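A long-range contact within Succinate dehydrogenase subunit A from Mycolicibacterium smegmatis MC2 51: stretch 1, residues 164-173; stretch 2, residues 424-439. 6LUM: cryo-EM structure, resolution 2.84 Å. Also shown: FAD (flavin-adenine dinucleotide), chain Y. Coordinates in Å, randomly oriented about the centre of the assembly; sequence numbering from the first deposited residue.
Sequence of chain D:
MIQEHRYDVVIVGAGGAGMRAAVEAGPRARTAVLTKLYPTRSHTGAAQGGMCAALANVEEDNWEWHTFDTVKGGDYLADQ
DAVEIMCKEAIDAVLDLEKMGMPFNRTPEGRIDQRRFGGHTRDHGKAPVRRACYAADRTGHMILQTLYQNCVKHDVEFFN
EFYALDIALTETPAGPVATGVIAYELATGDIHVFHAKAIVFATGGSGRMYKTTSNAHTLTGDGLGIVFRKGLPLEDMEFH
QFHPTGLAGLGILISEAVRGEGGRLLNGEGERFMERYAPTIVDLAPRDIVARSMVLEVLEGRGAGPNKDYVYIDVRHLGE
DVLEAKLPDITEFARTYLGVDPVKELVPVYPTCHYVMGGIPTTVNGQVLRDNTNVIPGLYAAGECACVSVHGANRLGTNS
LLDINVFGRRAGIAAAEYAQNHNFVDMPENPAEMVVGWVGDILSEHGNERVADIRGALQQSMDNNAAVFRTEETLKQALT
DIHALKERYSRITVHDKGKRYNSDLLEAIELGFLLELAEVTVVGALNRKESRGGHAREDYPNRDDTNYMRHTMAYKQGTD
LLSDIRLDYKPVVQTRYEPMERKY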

ATOM      1  N   ALA D 164       1.662 -17.545 -33.255  1.00  5.01           N
ATOM      2  CA  ALA D 164       2.709 -16.825 -33.965  1.00  5.01           C
ATOM      3  C   ALA D 164       3.071 -17.541 -35.251  1.00  5.01           C
ATOM      4  O   ALA D 164       3.652 -18.623 -35.213  1.00  5.01           O
ATOM      5  CB  ALA D 164       3.951 -16.665 -33.098  1.00  5.01           C
ATOM      6  N   LEU D 165       2.758 -16.934 -36.391  1.00  9.74           N
ATOM      7  CA  LEU D 165       2.880 -17.596 -37.679  1.00  9.74           C
ATOM      8  C   LEU D 165       4.114 -17.202 -38.468  1.00  9.74           C
ATOM      9  O   LEU D 165       4.510 -17.949 -39.363  1.00  9.74           O
ATOM     10  CB  LEU D 165       1.644 -17.313 -38.534  1.00  9.74           C
ATOM     11  CG  LEU D 165       0.382 -18.041 -38.103  1.00  9.74           C
ATOM     12  CD1 LEU D 165      -0.780 -17.653 -38.967  1.00  9.74           C
ATOM     13  CD2 LEU D 165       0.618 -19.521 -38.169  1.00  9.74           C
ATOM     14  N   ASP D 166       4.731 -16.061 -38.182  1.00 16.81           N
ATOM     15  CA  ASP D 166       5.901 -15.692 -38.966  1.00 16.81           C
ATOM     16  C   ASP D 166       6.753 -14.713 -38.183  1.00 16.81           C
ATOM     17  O   ASP D 166       6.308 -14.133 -37.197  1.00 16.81           O
ATOM     18  CB  ASP D 166       5.498 -15.083 -40.306  1.00 16.81           C
ATOM     19  CG  ASP D 166       6.480 -15.398 -41.400  1.00 16.81           C
ATOM     20  OD1 ASP D 166       6.346 -14.828 -42.503  1.00 16.81           O
ATOM     21  OD2 ASP D 166       7.389 -16.220 -41.162  1.00 16.81           O
ATOM     22  N   ILE D 167       7.993 -14.539 -38.631  1.00 20.23           N
ATOM     23  CA  ILE D 167       8.839 -13.465 -38.137  1.00 20.23           C
ATOM     24  C   ILE D 167       9.269 -12.615 -39.321  1.00 20.23           C
ATOM     25  O   ILE D 167       9.222 -13.042 -40.476  1.00 20.23           O
ATOM     26  CB  ILE D 167      10.069 -13.954 -37.349  1.00 20.23           C
ATOM     27  CG1 ILE D 167      11.067 -14.632 -38.267  1.00 20.23           C
ATOM     28  CG2 ILE D 167       9.663 -14.897 -36.260  1.00 20.23           C
ATOM     29  CD1 ILE D 167      12.179 -15.278 -37.523  1.00 20.23           C
ATOM     30  N   ALA D 168       9.691 -11.395 -39.017  1.00 21.66           N
ATOM     31  CA  ALA D 168      10.069 -10.414 -40.021  1.00 21.66           C
ATOM     32  C   ALA D 168      11.554 -10.130 -39.880  1.00 21.66           C
ATOM     33  O   ALA D 168      11.977  -9.471 -38.930  1.00 21.66           O
ATOM     34  CB  ALA D 168       9.251  -9.140 -39.859  1.00 21.66           C
ATOM     35  N   LEU D 169      12.341 -10.632 -40.821  1.00 28.26           N
ATOM     36  CA  LEU D 169      13.771 -10.370 -40.874  1.00 28.26           C
ATOM     37  C   LEU D 169      14.009  -9.234 -41.859  1.00 28.26           C
ATOM     38  O   LEU D 169      13.941  -9.439 -43.074  1.00 28.26           O
ATOM     39  CB  LEU D 169      14.548 -11.610 -41.305  1.00 28.26           C
ATOM     40  CG  LEU D 169      14.667 -12.825 -40.397  1.00 28.26           C
ATOM     41  CD1 LEU D 169      15.865 -13.622 -40.824  1.00 28.26           C
ATOM     42  CD2 LEU D 169      14.802 -12.415 -38.965  1.00 28.26           C
ATOM     43  N   THR D 170      14.287  -8.043 -41.343  1.00 36.72           N
ATOM     44  CA  THR D 170      14.679  -6.935 -42.198  1.00 36.72           C
ATOM     45  C   THR D 170      16.163  -7.042 -42.498  1.00 36.72           C
ATOM     46  O   THR D 170      16.975  -7.228 -41.588  1.00 36.72           O
ATOM     47  CB  THR D 170      14.373  -5.596 -41.534  1.00 36.72           C
ATOM     48  OG1 THR D 170      15.364  -5.320 -40.541  1.00 36.72           O
ATOM     49  CG2 THR D 170      13.016  -5.634 -40.879  1.00 36.72           C
ATOM     50  N   GLU D 171      16.520  -6.933 -43.774  1.00 43.29           N
ATOM     51  CA  GLU D 171      17.906  -7.113 -44.196  1.00 43.29           C
ATOM     52  C   GLU D 171      18.636  -5.784 -44.073  1.00 43.29           C
ATOM     53  O   GLU D 171      18.473  -4.889 -44.903  1.00 43.29           O
ATOM     54  CB  GLU D 171      17.981  -7.659 -45.617  1.00 43.29           C
ATOM     55  CG  GLU D 171      19.369  -7.557 -46.242  1.00 43.29           C
ATOM     56  CD  GLU D 171      20.356  -8.579 -45.698  1.00 43.29           C
ATOM     57  OE1 GLU D 171      21.503  -8.613 -46.190  1.00 43.29           O
ATOM     58  OE2 GLU D 171      19.994  -9.353 -44.788  1.00 43.29           O
ATOM     59  N   THR D 172      19.430  -5.653 -43.022  1.00 42.22           N
ATOM     60  CA  THR D 172      20.387  -4.572 -42.924  1.00 42.22           C
ATOM     61  C   THR D 172      21.561  -4.860 -43.851  1.00 42.22           C
ATOM     62  O   THR D 172      21.746  -5.995 -44.293  1.00 42.22           O
ATOM     63  CB  THR D 172      20.869  -4.428 -41.485  1.00 42.22           C
ATOM     64  OG1 THR D 172      21.258  -5.709 -40.982  1.00 42.22           O
ATOM     65  CG2 THR D 172      19.769  -3.860 -40.614  1.00 42.22           C
ATOM     66  N   PRO D 173      22.363  -3.845 -44.185  1.00 48.32           N
ATOM     67  CA  PRO D 173      23.549  -4.104 -45.015  1.00 48.32           C
ATOM     68  C   PRO D 173      24.538  -5.062 -44.380  1.00 48.32           C
ATOM     69  O   PRO D 173      25.294  -5.716 -45.107  1.00 48.32           O
ATOM     70  CB  PRO D 173      24.161  -2.710 -45.202  1.00 48.32           C
ATOM     71  CG  PRO D 173      23.574  -1.881 -44.105  1.00 48.32           C
ATOM     72  CD  PRO D 173      22.190  -2.406 -43.929  1.00 48.32           C
ATOM     73  N   PHE D 424      15.060   0.296 -31.729  1.00 30.43           N
ATOM     74  CA  PHE D 424      14.213  -0.232 -32.789  1.00 30.43           C
ATOM     75  C   PHE D 424      14.876  -0.012 -34.138  1.00 30.43           C
ATOM     76  O   PHE D 424      15.481   1.032 -34.385  1.00 30.43           O
ATOM     77  CB  PHE D 424      12.846   0.441 -32.759  1.00 30.43           C
ATOM     78  CG  PHE D 424      11.909  -0.137 -31.745  1.00 30.43           C
ATOM     79  CD1 PHE D 424      11.989   0.230 -30.421  1.00 30.43           C
ATOM     80  CD2 PHE D 424      10.947  -1.046 -32.117  1.00 30.43           C
ATOM     81  CE1 PHE D 424      11.129  -0.300 -29.494  1.00 30.43           C
ATOM     82  CE2 PHE D 424      10.093  -1.571 -31.190  1.00 30.43           C
ATOM     83  CZ  PHE D 424      10.185  -1.199 -29.880  1.00 30.43           C
ATOM     84  N   VAL D 425      14.772  -1.002 -35.020  1.00 36.86           N
ATOM     85  CA  VAL D 425      15.564  -0.957 -36.241  1.00 36.86           C
ATOM     86  C   VAL D 425      14.766  -0.350 -37.385  1.00 36.86           C
ATOM     87  O   VAL D 425      15.063   0.763 -37.825  1.00 36.86           O
ATOM     88  CB  VAL D 425      16.075  -2.361 -36.607  1.00 36.86           C
ATOM     89  CG1 VAL D 425      16.612  -2.378 -38.015  1.00 36.86           C
ATOM     90  CG2 VAL D 425      17.151  -2.790 -35.633  1.00 36.86           C
ATOM     91  N   ASP D 426      13.730  -1.044 -37.837  1.00 40.85           N
ATOM     92  CA  ASP D 426      12.960  -0.672 -39.025  1.00 40.85           C
ATOM     93  C   ASP D 426      11.716  -1.545 -39.072  1.00 40.85           C
ATOM     94  O   ASP D 426      11.362  -2.206 -38.090  1.00 40.85           O
ATOM     95  CB  ASP D 426      13.769  -0.819 -40.317  1.00 40.85           C
ATOM     96  CG  ASP D 426      14.648   0.383 -40.611  1.00 40.85           C
ATOM     97  OD1 ASP D 426      14.234   1.520 -40.297  1.00 40.85           O
ATOM     98  OD2 ASP D 426      15.758   0.189 -41.150  1.00 40.85           O
ATOM     99  N   MET D 427      11.043  -1.525 -40.215  1.00 47.01           N
ATOM    100  CA  MET D 427       9.944  -2.428 -40.520  1.00 47.01           C
ATOM    101  C   MET D 427       9.791  -2.525 -42.034  1.00 47.01           C
ATOM    102  O   MET D 427       9.827  -1.500 -42.725  1.00 47.01           O
ATOM    103  CB  MET D 427       8.655  -1.954 -39.837  1.00 47.01           C
ATOM    104  CG  MET D 427       8.155  -0.558 -40.207  1.00 47.01           C
ATOM    105  SD  MET D 427       7.084  -0.514 -41.657  1.00 47.01           S
ATOM    106  CE  MET D 427       5.617  -1.301 -41.000  1.00 47.01           C
ATOM    107  N   PRO D 428       9.660  -3.729 -42.596  1.00 43.25           N
ATOM    108  CA  PRO D 428       9.503  -3.842 -44.052  1.00 43.25           C
ATOM    109  C   PRO D 428       8.176  -3.273 -44.513  1.00 43.25           C
ATOM    110  O   PRO D 428       7.365  -2.837 -43.690  1.00 43.25           O
ATOM    111  CB  PRO D 428       9.583  -5.353 -44.307  1.00 43.25           C
ATOM    112  CG  PRO D 428      10.145  -5.936 -43.064  1.00 43.25           C
ATOM    113  CD  PRO D 428       9.694  -5.048 -41.953  1.00 43.25           C
ATOM    114  N   GLU D 429       7.936  -3.260 -45.816  1.00 38.75           N
ATOM    115  CA  GLU D 429       6.636  -2.839 -46.324  1.00 38.75           C
ATOM    116  C   GLU D 429       5.606  -3.855 -45.862  1.00 38.75           C
ATOM    117  O   GLU D 429       5.669  -5.025 -46.239  1.00 38.75           O
ATOM    118  CB  GLU D 429       6.659  -2.727 -47.844  1.00 38.75           C
ATOM    119  N   ASN D 430       4.678  -3.410 -45.004  1.00 37.59           N
ATOM    120  CA  ASN D 430       3.528  -4.163 -44.505  1.00 37.59           C
ATOM    121  C   ASN D 430       3.883  -5.621 -44.236  1.00 37.59           C
ATOM    122  O   ASN D 430       3.490  -6.509 -44.999  1.00 37.59           O
ATOM    123  CB  ASN D 430       2.328  -4.024 -45.456  1.00 37.59           C
ATOM    124  CG  ASN D 430       2.662  -4.300 -46.914  1.00 37.59           C
ATOM    125  OD1 ASN D 430       3.326  -5.272 -47.252  1.00 37.59           O
ATOM    126  ND2 ASN D 430       2.215  -3.409 -47.789  1.00 37.59           N
ATOM    127  N   PRO D 431       4.630  -5.902 -43.165  1.00 31.94           N
ATOM    128  CA  PRO D 431       5.206  -7.244 -43.002  1.00 31.94           C
ATOM    129  C   PRO D 431       4.183  -8.360 -42.999  1.00 31.94           C
ATOM    130  O   PRO D 431       4.528  -9.494 -43.344  1.00 31.94           O
ATOM    131  CB  PRO D 431       5.929  -7.156 -41.651  1.00 31.94           C
ATOM    132  CG  PRO D 431       5.900  -5.724 -41.265  1.00 31.94           C
ATOM    133  CD  PRO D 431       4.726  -5.119 -41.929  1.00 31.94           C
ATOM    134  N   ALA D 432       2.937  -8.080 -42.639  1.00 28.34           N
ATOM    135  CA  ALA D 432       1.911  -9.104 -42.578  1.00 28.34           C
ATOM    136  C   ALA D 432       1.359  -9.475 -43.938  1.00 28.34           C
ATOM    137  O   ALA D 432       0.376 -10.216 -43.999  1.00 28.34           O
ATOM    138  CB  ALA D 432       0.769  -8.645 -41.674  1.00 28.34           C
ATOM    139  N   GLU D 433       1.954  -8.989 -45.026  1.00 36.08           N
ATOM    140  CA  GLU D 433       1.389  -9.235 -46.349  1.00 36.08           C
ATOM    141  C   GLU D 433       1.377 -10.721 -46.673  1.00 36.08           C
ATOM    142  O   GLU D 433       0.360 -11.265 -47.122  1.00 36.08           O
ATOM    143  CB  GLU D 433       2.176  -8.461 -47.405  1.00 36.08           C
ATOM    144  N   MET D 434       2.504 -11.397 -46.446  1.00 37.40           N
ATOM    145  CA  MET D 434       2.577 -12.819 -46.748  1.00 37.40           C
ATOM    146  C   MET D 434       1.590 -13.613 -45.910  1.00 37.40           C
ATOM    147  O   MET D 434       0.908 -14.501 -46.427  1.00 37.40           O
ATOM    148  CB  MET D 434       3.991 -13.343 -46.525  1.00 37.40           C
ATOM    149  CG  MET D 434       4.139 -14.816 -46.862  1.00 37.40           C
ATOM    150  SD  MET D 434       5.442 -15.629 -45.931  1.00 37.40           S
ATOM    151  CE  MET D 434       4.469 -16.624 -44.809  1.00 37.40           C
ATOM    152  N   VAL D 435       1.491 -13.307 -44.618  1.00 26.73           N
ATOM    153  CA  VAL D 435       0.621 -14.091 -43.752  1.00 26.73           C
ATOM    154  C   VAL D 435      -0.839 -13.873 -44.118  1.00 26.73           C
ATOM    155  O   VAL D 435      -1.627 -14.825 -44.151  1.00 26.73           O
ATOM    156  CB  VAL D 435       0.895 -13.766 -42.273  1.00 26.73           C
ATOM    157  CG1 VAL D 435      -0.250 -14.221 -41.409  1.00 26.73           C
ATOM    158  CG2 VAL D 435       2.167 -14.432 -41.827  1.00 26.73           C
ATOM    159  N   VAL D 436      -1.232 -12.630 -44.402  1.00 28.35           N
ATOM    160  CA  VAL D 436      -2.631 -12.393 -44.743  1.00 28.35           C
ATOM    161  C   VAL D 436      -2.974 -13.036 -46.079  1.00 28.35           C
ATOM    162  O   VAL D 436      -4.055 -13.615 -46.237  1.00 28.35           O
ATOM    163  CB  VAL D 436      -2.969 -10.891 -44.715  1.00 28.35           C
ATOM    164  CG1 VAL D 436      -2.626 -10.299 -43.374  1.00 28.35           C
ATOM    165  CG2 VAL D 436      -2.252 -10.145 -45.811  1.00 28.35           C
ATOM    166  N   GLY D 437      -2.055 -12.999 -47.046  1.00 32.16           N
ATOM    167  CA  GLY D 437      -2.312 -13.682 -48.303  1.00 32.16           C
ATOM    168  C   GLY D 437      -2.380 -15.187 -48.138  1.00 32.16           C
ATOM    169  O   GLY D 437      -3.199 -15.855 -48.770  1.00 32.16           O
ATOM    170  N   TRP D 438      -1.538 -15.732 -47.263  1.00 29.92           N
ATOM    171  CA  TRP D 438      -1.504 -17.165 -47.001  1.00 29.92           C
ATOM    172  C   TRP D 438      -2.803 -17.641 -46.365  1.00 29.92           C
ATOM    173  O   TRP D 438      -3.418 -18.609 -46.828  1.00 29.92           O
ATOM    174  CB  TRP D 438      -0.298 -17.449 -46.107  1.00 29.92           C
ATOM    175  CG  TRP D 438      -0.088 -18.836 -45.642  1.00 29.92           C
ATOM    176  CD1 TRP D 438      -0.554 -19.980 -46.202  1.00 29.92           C
ATOM    177  CD2 TRP D 438       0.682 -19.225 -44.507  1.00 29.92           C
ATOM    178  NE1 TRP D 438      -0.129 -21.064 -45.478  1.00 29.92           N
ATOM    179  CE2 TRP D 438       0.634 -20.621 -44.430  1.00 29.92           C
ATOM    180  CE3 TRP D 438       1.404 -18.523 -43.542  1.00 29.92           C
ATOM    181  CZ2 TRP D 438       1.279 -21.330 -43.428  1.00 29.92           C
ATOM    182  CZ3 TRP D 438       2.041 -19.223 -42.555  1.00 29.92           C
ATOM    183  CH2 TRP D 438       1.976 -20.612 -42.501  1.00 29.92           C
ATOM    184  N   VAL D 439      -3.239 -16.968 -45.303  1.00 28.51           N
ATOM    185  CA  VAL D 439      -4.515 -17.308 -44.684  1.00 28.51           C
ATOM    186  C   VAL D 439      -5.651 -17.162 -45.687  1.00 28.51           C
ATOM    187  O   VAL D 439      -6.508 -18.049 -45.811  1.00 28.51           O
ATOM    188  CB  VAL D 439      -4.749 -16.437 -43.440  1.00 28.51           C
ATOM    189  CG1 VAL D 439      -6.183 -16.547 -42.992  1.00 28.51           C
ATOM    190  CG2 VAL D 439      -3.806 -16.841 -42.334  1.00 28.51           C
TER
HETATM  191  PA  FAD Y 700       6.772 -26.878 -24.069  1.00 47.92           P
HETATM  192  O1A FAD Y 700       6.547 -26.931 -22.578  1.00 60.35           O
HETATM  193  O2A FAD Y 700       6.926 -28.158 -24.855  1.00 49.78           O
HETATM  194  O5B FAD Y 700       5.577 -26.025 -24.729  1.00 56.78           O
HETATM  195  C5B FAD Y 700       5.850 -25.035 -25.719  1.00 44.11           C
HETATM  196  C4B FAD Y 700       5.092 -23.758 -25.382  1.00 52.81           C
HETATM  197  O4B FAD Y 700       5.300 -22.784 -26.407  1.00 51.81           O
HETATM  198  C3B FAD Y 700       3.597 -24.016 -25.277  1.00 50.05           C
HETATM  199  O3B FAD Y 700       3.161 -23.797 -23.928  1.00 55.52           O
HETATM  200  C2B FAD Y 700       2.934 -23.071 -26.271  1.00 47.82           C
HETATM  201  O2B FAD Y 700       2.009 -22.169 -25.650  1.00 66.09           O
HETATM  202  C1B FAD Y 700       4.062 -22.282 -26.921  1.00 53.66           C
HETATM  203  N9A FAD Y 700       4.015 -22.459 -28.394  1.00 52.69           N
HETATM  204  C8A FAD Y 700       4.373 -23.570 -29.066  1.00 42.11           C
HETATM  205  N7A FAD Y 700       4.210 -23.405 -30.404  1.00 48.96           N
HETATM  206  C5A FAD Y 700       3.737 -22.161 -30.604  1.00 47.12           C
HETATM  207  C6A FAD Y 700       3.344 -21.343 -31.776  1.00 47.41           C
HETATM  208  N6A FAD Y 700       3.430 -21.834 -33.035  1.00 50.65           N
HETATM  209  N1A FAD Y 700       2.900 -20.087 -31.545  1.00 47.33           N
HETATM  210  C2A FAD Y 700       2.810 -19.586 -30.299  1.00 51.28           C
HETATM  211  N3A FAD Y 700       3.147 -20.272 -29.192  1.00 51.84           N
HETATM  212  C4A FAD Y 700       3.609 -21.543 -29.276  1.00 48.04           C
HETATM  213  N1  FAD Y 700      11.650 -34.133 -19.520  1.00 62.94           N
HETATM  214  C2  FAD Y 700      12.293 -34.393 -18.354  1.00 63.04           C
HETATM  215  O2  FAD Y 700      13.387 -33.829 -18.134  1.00 56.25           O
HETATM  216  N3  FAD Y 700      11.803 -35.234 -17.425  1.00 65.67           N
HETATM  217  C4  FAD Y 700      10.639 -35.876 -17.585  1.00 65.21           C
HETATM  218  O4  FAD Y 700      10.210 -36.652 -16.703  1.00 66.69           O
HETATM  219  C4X FAD Y 700       9.873 -35.647 -18.833  1.00 60.33           C
HETATM  220  N5  FAD Y 700       8.690 -36.257 -19.072  1.00 60.90           N
HETATM  221  C5X FAD Y 700       8.013 -36.028 -20.221  1.00 55.02           C
HETATM  222  C6  FAD Y 700       6.798 -36.666 -20.444  1.00 53.65           C
HETATM  223  C7  FAD Y 700       6.096 -36.435 -21.622  1.00 50.56           C
HETATM  224  C7M FAD Y 700       4.781 -37.129 -21.862  1.00 49.65           C
HETATM  225  C8  FAD Y 700       6.643 -35.506 -22.646  1.00 47.62           C
HETATM  226  C8M FAD Y 700       5.879 -35.259 -23.921  1.00 42.14           C
HETATM  227  C9  FAD Y 700       7.857 -34.865 -22.427  1.00 49.32           C
HETATM  228  C9A FAD Y 700       8.558 -35.095 -21.250  1.00 54.45           C
HETATM  229  N10 FAD Y 700       9.789 -34.449 -21.020  1.00 55.67           N
HETATM  230  C10 FAD Y 700      10.467 -34.711 -19.815  1.00 57.06           C
HETATM  231  C1' FAD Y 700      10.351 -33.529 -22.012  1.00 52.27           C
HETATM  232  C2' FAD Y 700      10.413 -32.124 -21.425  1.00 57.37           C
HETATM  233  O2' FAD Y 700       9.188 -31.837 -20.740  1.00 60.89           O
HETATM  234  C3' FAD Y 700      10.641 -31.085 -22.515  1.00 54.68           C
HETATM  235  O3' FAD Y 700      12.036 -31.027 -22.837  1.00 59.71           O
HETATM  236  C4' FAD Y 700      10.166 -29.708 -22.065  1.00 52.15           C
HETATM  237  O4' FAD Y 700       8.889 -29.831 -21.429  1.00 56.02           O
HETATM  238  C5' FAD Y 700      10.055 -28.753 -23.248  1.00 53.37           C
HETATM  239  O5' FAD Y 700       9.203 -27.662 -22.901  1.00 50.83           O
HETATM  240  P   FAD Y 700       9.434 -26.205 -23.546  1.00 52.77           P
HETATM  241  O1P FAD Y 700       9.509 -25.199 -22.422  1.00 55.36           O
HETATM  242  O2P FAD Y 700      10.560 -26.303 -24.546  1.00 55.97           O
HETATM  243  O3P FAD Y 700       8.062 -25.957 -24.352  1.00 53.35           O

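What kind of contact joins the strand 164-172 to the stretch that ends in the helix 433-439? It is a packing contact: no hydrogen bond crosses between the two, and about 444 Å² of surface, both sides summed, is buried. The strand and the helix run nearly antiparallel, at 150°, with their axes 9.1 Å apart at closest approach. That spacing leaves room for side chains to fill the gap.

Which side chains of the strand do the work? The alternation of an extended chain turns Asp-166, Ala-168 and Thr-170 toward the other stretch, while Ile-167 and Glu-171 are out of reach and Leu-169 points away. Leu-165 also points toward it, where the chain departs from extended geometry with phi/psi of -102/-21°. The small side chain of Ala-168 suits the middle of the row, where its CA lies 6.5 Å from CA of Pro-431; its CB rests 4.3 Å from CB of the proline, methyl against ring carbon.

How does the helix meet the start of the strand? Val-435, Met-434 and Trp-438 all direct their CA-to-CB bonds toward it. Val-435, with chi1 t, packs against two neighbours: its CG1 lies 4.2 Å from CD1 of Leu-165, and its CG2 lies 3.7 Å from CB of Asp-166 and also near CB of Leu-165. Leu-165 is in the common mt rotamer, which extends CD1 to that contact. Trp-438, with chi1 t, brings CZ3 to 4.5 Å from CB of Leu-165, and the backbone O of Leu-165 sits at the edge of the indole, near its plane, 4.2 Å from CZ3. Asp-166 has an unusual chi1 of -147°, between wells; its CB packs on the valine, while OD1 lies 3.5 Å from CE of Met-434. The flexible methionine, t at chi1 and chi2 but off-well at chi3, reaches the carboxylate with its terminal methyl.

What closes the contact at the far end of the strand? Thr-170 takes chi1 p, which places its CG2 methyl 3.5 Å from CD of Pro-428 and leaves OG1 4.1 Å from CG1 of Val-425. A threonine suits this partly exposed site because its methyl can pack on the proline ring while it still carries a hydroxyl. The same CG1 of Val-425, whose chi1 is t, lies 4.3 Å from CG2 of Thr-172, so one valine methyl lies near both threonines. Thr-172, also p, points sideways, and its OG1 is hydrogen-bonded elsewhere in the structure.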